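Local coordinates for protein tyrosine--tRNA ligase, mitochondrial (PDB 5IHX) that probably attaches L-tyrosine to its cognate mitochondrial tRNA at the expense of ATP, as a class I aminoacyl-tRNA synthetase, at residues A[198-203]-A[213-218]. Numbering follows the deposited sequence.
Sequences DTVKNR and AEFTYP. With TYR (tyrosine), chain C.
Arg203 and Glu214 both set CG beside the backbone N, and the arginine chain then bends at chi3 (58°) so that its guanidinium meets a carboxylate carried on an extended glutamate chain. The resulting salt bridge illustrates how charge pairing can hold two groups without straight bonds: Glu214 OE2 lies 3.1 Å from Arg203 NH2 and 3.3 Å from Arg203 NH1, yet both hydrogen bonds are weak and the two planes stand 82° apart. Glu214 OE1, also close to Arg203 NH2 at 3.2 Å, is hydrogen-bonded to the backbone N of Ser211, while Arg203 NE makes a weak bond to Gly209 O, and the loop between the helices probably helps to position both partners. Beyond the charged pair, Val200 CG2 comes to the edge of the Phe215 ring, 4.5 Å from CD1, a loose apolar touch; Ile191 of the second subunit also packs on Phe215. Three residues after Glu214, Tyr217 OH accepts a 2.8 Å hydrogen bond from the amino N of the bound tyrosine, in the ring plane, and is also hydrogen-bonded to Asp73 OD1. Helices 198-205 and 212-229 thus form a helical hairpin beside the tyrosine pocket of the class I catalytic domain.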
ATOM      1  N   ASP A 198     -11.087 -15.009  -9.663  1.00 73.27           N
ATOM      2  CA  ASP A 198     -12.313 -14.711 -10.397  1.00 72.88           C
ATOM      3  C   ASP A 198     -12.687 -13.232 -10.335  1.00 67.88           C
ATOM      4  O   ASP A 198     -13.003 -12.622 -11.359  1.00 66.92           O
ATOM      5  CB  ASP A 198     -13.468 -15.557  -9.856  1.00 77.42           C
ATOM      6  N   THR A 199     -12.656 -12.664  -9.133  1.00 66.45           N
ATOM      7  CA  THR A 199     -13.067 -11.279  -8.922  1.00 70.44           C
ATOM      8  C   THR A 199     -12.267 -10.295  -9.773  1.00 64.18           C
ATOM      9  O   THR A 199     -12.815  -9.307 -10.258  1.00 61.13           O
ATOM     10  CB  THR A 199     -12.921 -10.882  -7.438  1.00 67.59           C
ATOM     11  OG1 THR A 199     -13.788 -11.694  -6.638  1.00 74.77           O
ATOM     12  CG2 THR A 199     -13.269  -9.409  -7.224  1.00 62.03           C
ATOM     13  N   VAL A 200     -10.980 -10.564  -9.959  1.00 60.78           N
ATOM     14  CA  VAL A 200     -10.136  -9.668 -10.742  1.00 65.04           C
ATOM     15  C   VAL A 200     -10.330  -9.993 -12.218  1.00 62.61           C
ATOM     16  O   VAL A 200     -10.480  -9.099 -13.048  1.00 58.36           O
ATOM     17  CB  VAL A 200      -8.646  -9.791 -10.360  1.00 66.98           C
ATOM     18  CG1 VAL A 200      -7.797  -8.836 -11.194  1.00 65.85           C
ATOM     19  CG2 VAL A 200      -8.452  -9.513  -8.879  1.00 67.96           C
ATOM     20  N   LYS A 201     -10.346 -11.285 -12.526  1.00 71.98           N
ATOM     21  CA  LYS A 201     -10.473 -11.762 -13.899  1.00 74.71           C
ATOM     22  C   LYS A 201     -11.749 -11.237 -14.554  1.00 76.04           C
ATOM     23  O   LYS A 201     -11.748 -10.880 -15.732  1.00 72.47           O
ATOM     24  CB  LYS A 201     -10.454 -13.291 -13.937  1.00 72.45           C
ATOM     25  CG  LYS A 201     -10.566 -13.873 -15.336  1.00 71.16           C
ATOM     26  N   ASN A 202     -12.831 -11.191 -13.784  1.00 76.80           N
ATOM     27  CA  ASN A 202     -14.123 -10.756 -14.302  1.00 79.85           C
ATOM     28  C   ASN A 202     -14.202  -9.251 -14.540  1.00 75.94           C
ATOM     29  O   ASN A 202     -15.009  -8.790 -15.344  1.00 75.88           O
ATOM     30  CB  ASN A 202     -15.242 -11.168 -13.341  1.00 80.51           C
ATOM     31  CG  ASN A 202     -15.461 -12.667 -13.301  1.00 82.04           C
ATOM     32  OD1 ASN A 202     -15.107 -13.385 -14.238  1.00 83.41           O
ATOM     33  ND2 ASN A 202     -16.055 -13.148 -12.215  1.00 80.01           N
ATOM     34  N   ARG A 203     -13.363  -8.487 -13.846  1.00 65.88           N
ATOM     35  CA  ARG A 203     -13.371  -7.034 -13.982  1.00 69.96           C
ATOM     36  C   ARG A 203     -12.377  -6.562 -15.036  1.00 77.43           C
ATOM     37  O   ARG A 203     -12.435  -5.417 -15.486  1.00 79.55           O
ATOM     38  CB  ARG A 203     -13.060  -6.373 -12.641  1.00 73.34           C
ATOM     39  CG  ARG A 203     -14.105  -6.649 -11.579  1.00 80.40           C
ATOM     40  CD  ARG A 203     -13.750  -6.003 -10.256  1.00 80.99           C
ATOM     41  NE  ARG A 203     -13.592  -4.556 -10.382  1.00 80.05           N
ATOM     42  CZ  ARG A 203     -13.910  -3.671  -9.440  1.00 67.90           C
ATOM     43  NH1 ARG A 203     -14.423  -4.066  -8.279  1.00 67.47           N
ATOM     44  NH2 ARG A 203     -13.721  -2.377  -9.662  1.00 58.08           N
ATOM     45  N   ALA A 213      -5.721   0.290  -5.175  1.00 33.22           N
ATOM     46  CA  ALA A 213      -6.295   0.154  -3.839  1.00 36.16           C
ATOM     47  C   ALA A 213      -7.161  -1.100  -3.727  1.00 36.61           C
ATOM     48  O   ALA A 213      -7.020  -1.875  -2.779  1.00 38.00           O
ATOM     49  CB  ALA A 213      -7.106   1.389  -3.490  1.00 36.34           C
ATOM     50  N   GLU A 214      -8.051  -1.296  -4.695  1.00 38.22           N
ATOM     51  CA  GLU A 214      -8.921  -2.471  -4.710  1.00 35.87           C
ATOM     52  C   GLU A 214      -8.107  -3.752  -4.818  1.00 34.58           C
ATOM     53  O   GLU A 214      -8.399  -4.746  -4.152  1.00 40.93           O
ATOM     54  CB  GLU A 214      -9.919  -2.395  -5.868  1.00 41.25           C
ATOM     55  CG  GLU A 214     -10.978  -1.315  -5.718  1.00 45.25           C
ATOM     56  CD  GLU A 214     -11.888  -1.229  -6.930  1.00 60.62           C
ATOM     57  OE1 GLU A 214     -11.384  -0.930  -8.034  1.00 61.25           O
ATOM     58  OE2 GLU A 214     -13.106  -1.466  -6.780  1.00 66.97           O
ATOM     59  N   PHE A 215      -7.088  -3.717  -5.670  1.00 45.55           N
ATOM     60  CA  PHE A 215      -6.203  -4.857  -5.881  1.00 41.34           C
ATOM     61  C   PHE A 215      -5.493  -5.242  -4.583  1.00 33.49           C
ATOM     62  O   PHE A 215      -5.135  -6.401  -4.381  1.00 37.27           O
ATOM     63  CB  PHE A 215      -5.192  -4.523  -6.982  1.00 46.90           C
ATOM     64  CG  PHE A 215      -4.381  -5.697  -7.450  1.00 42.40           C
ATOM     65  CD1 PHE A 215      -4.988  -6.767  -8.086  1.00 45.56           C
ATOM     66  CD2 PHE A 215      -3.005  -5.714  -7.286  1.00 40.55           C
ATOM     67  CE1 PHE A 215      -4.242  -7.844  -8.530  1.00 42.79           C
ATOM     68  CE2 PHE A 215      -2.252  -6.787  -7.730  1.00 41.93           C
ATOM     69  CZ  PHE A 215      -2.872  -7.853  -8.354  1.00 45.60           C
ATOM     70  N   THR A 216      -5.309  -4.260  -3.705  1.00 35.89           N
ATOM     71  CA  THR A 216      -4.600  -4.460  -2.444  1.00 44.91           C
ATOM     72  C   THR A 216      -5.511  -4.981  -1.329  1.00 40.46           C
ATOM     73  O   THR A 216      -5.029  -5.495  -0.321  1.00 34.31           O
ATOM     74  CB  THR A 216      -3.944  -3.137  -1.974  1.00 36.82           C
ATOM     75  OG1 THR A 216      -3.174  -2.572  -3.039  1.00 40.70           O
ATOM     76  CG2 THR A 216      -3.044  -3.353  -0.761  1.00 50.74           C
ATOM     77  N   TYR A 217      -6.823  -4.857  -1.517  1.00 41.38           N
ATOM     78  CA  TYR A 217      -7.785  -5.165  -0.455  1.00 36.67           C
ATOM     79  C   TYR A 217      -7.568  -6.550   0.175  1.00 30.36           C
ATOM     80  O   TYR A 217      -7.585  -6.673   1.400  1.00 35.61           O
ATOM     81  CB  TYR A 217      -9.222  -5.045  -0.980  1.00 43.09           C
ATOM     82  CG  TYR A 217     -10.270  -5.179   0.105  1.00 45.02           C
ATOM     83  CD1 TYR A 217     -10.822  -4.049   0.695  1.00 49.01           C
ATOM     84  CD2 TYR A 217     -10.701  -6.426   0.548  1.00 42.54           C
ATOM     85  CE1 TYR A 217     -11.773  -4.154   1.687  1.00 47.52           C
ATOM     86  CE2 TYR A 217     -11.653  -6.539   1.542  1.00 42.17           C
ATOM     87  CZ  TYR A 217     -12.186  -5.399   2.109  1.00 52.21           C
ATOM     88  OH  TYR A 217     -13.135  -5.499   3.101  1.00 56.83           O
ATOM     89  N   PRO A 218      -7.373  -7.596  -0.649  1.00 28.69           N
ATOM     90  CA  PRO A 218      -7.112  -8.920  -0.067  1.00 36.36           C
ATOM     91  C   PRO A 218      -5.942  -8.932   0.921  1.00 35.58           C
ATOM     92  O   PRO A 218      -5.994  -9.654   1.917  1.00 33.50           O
ATOM     93  CB  PRO A 218      -6.790  -9.791  -1.284  1.00 38.60           C
ATOM     94  CG  PRO A 218      -7.399  -9.110  -2.438  1.00 38.30           C
ATOM     95  CD  PRO A 218      -7.507  -7.651  -2.118  1.00 32.73           C
TER
HETATM   96  N   TYR C 501     -14.303  -7.997   3.392  1.00 56.37           N
HETATM   97  CA  TYR C 501     -15.496  -8.384   4.200  1.00 53.00           C
HETATM   98  C   TYR C 501     -16.784  -7.954   3.508  1.00 64.03           C
HETATM   99  O   TYR C 501     -17.842  -8.560   3.694  1.00 65.23           O
HETATM  100  CB  TYR C 501     -15.420  -7.767   5.597  1.00 42.72           C
HETATM  101  CG  TYR C 501     -14.095  -7.995   6.282  1.00 46.65           C
HETATM  102  CD1 TYR C 501     -13.696  -9.273   6.654  1.00 37.83           C
HETATM  103  CD2 TYR C 501     -13.241  -6.934   6.556  1.00 41.38           C
HETATM  104  CE1 TYR C 501     -12.487  -9.487   7.280  1.00 42.87           C
HETATM  105  CE2 TYR C 501     -12.030  -7.139   7.181  1.00 40.14           C
HETATM  106  CZ  TYR C 501     -11.658  -8.417   7.542  1.00 45.09           C
HETATM  107  OH  TYR C 501     -10.452  -8.628   8.164  1.00 52.22           O
HETATM  108  OXT TYR C 501     -16.797  -6.984   2.750  1.00 60.43           O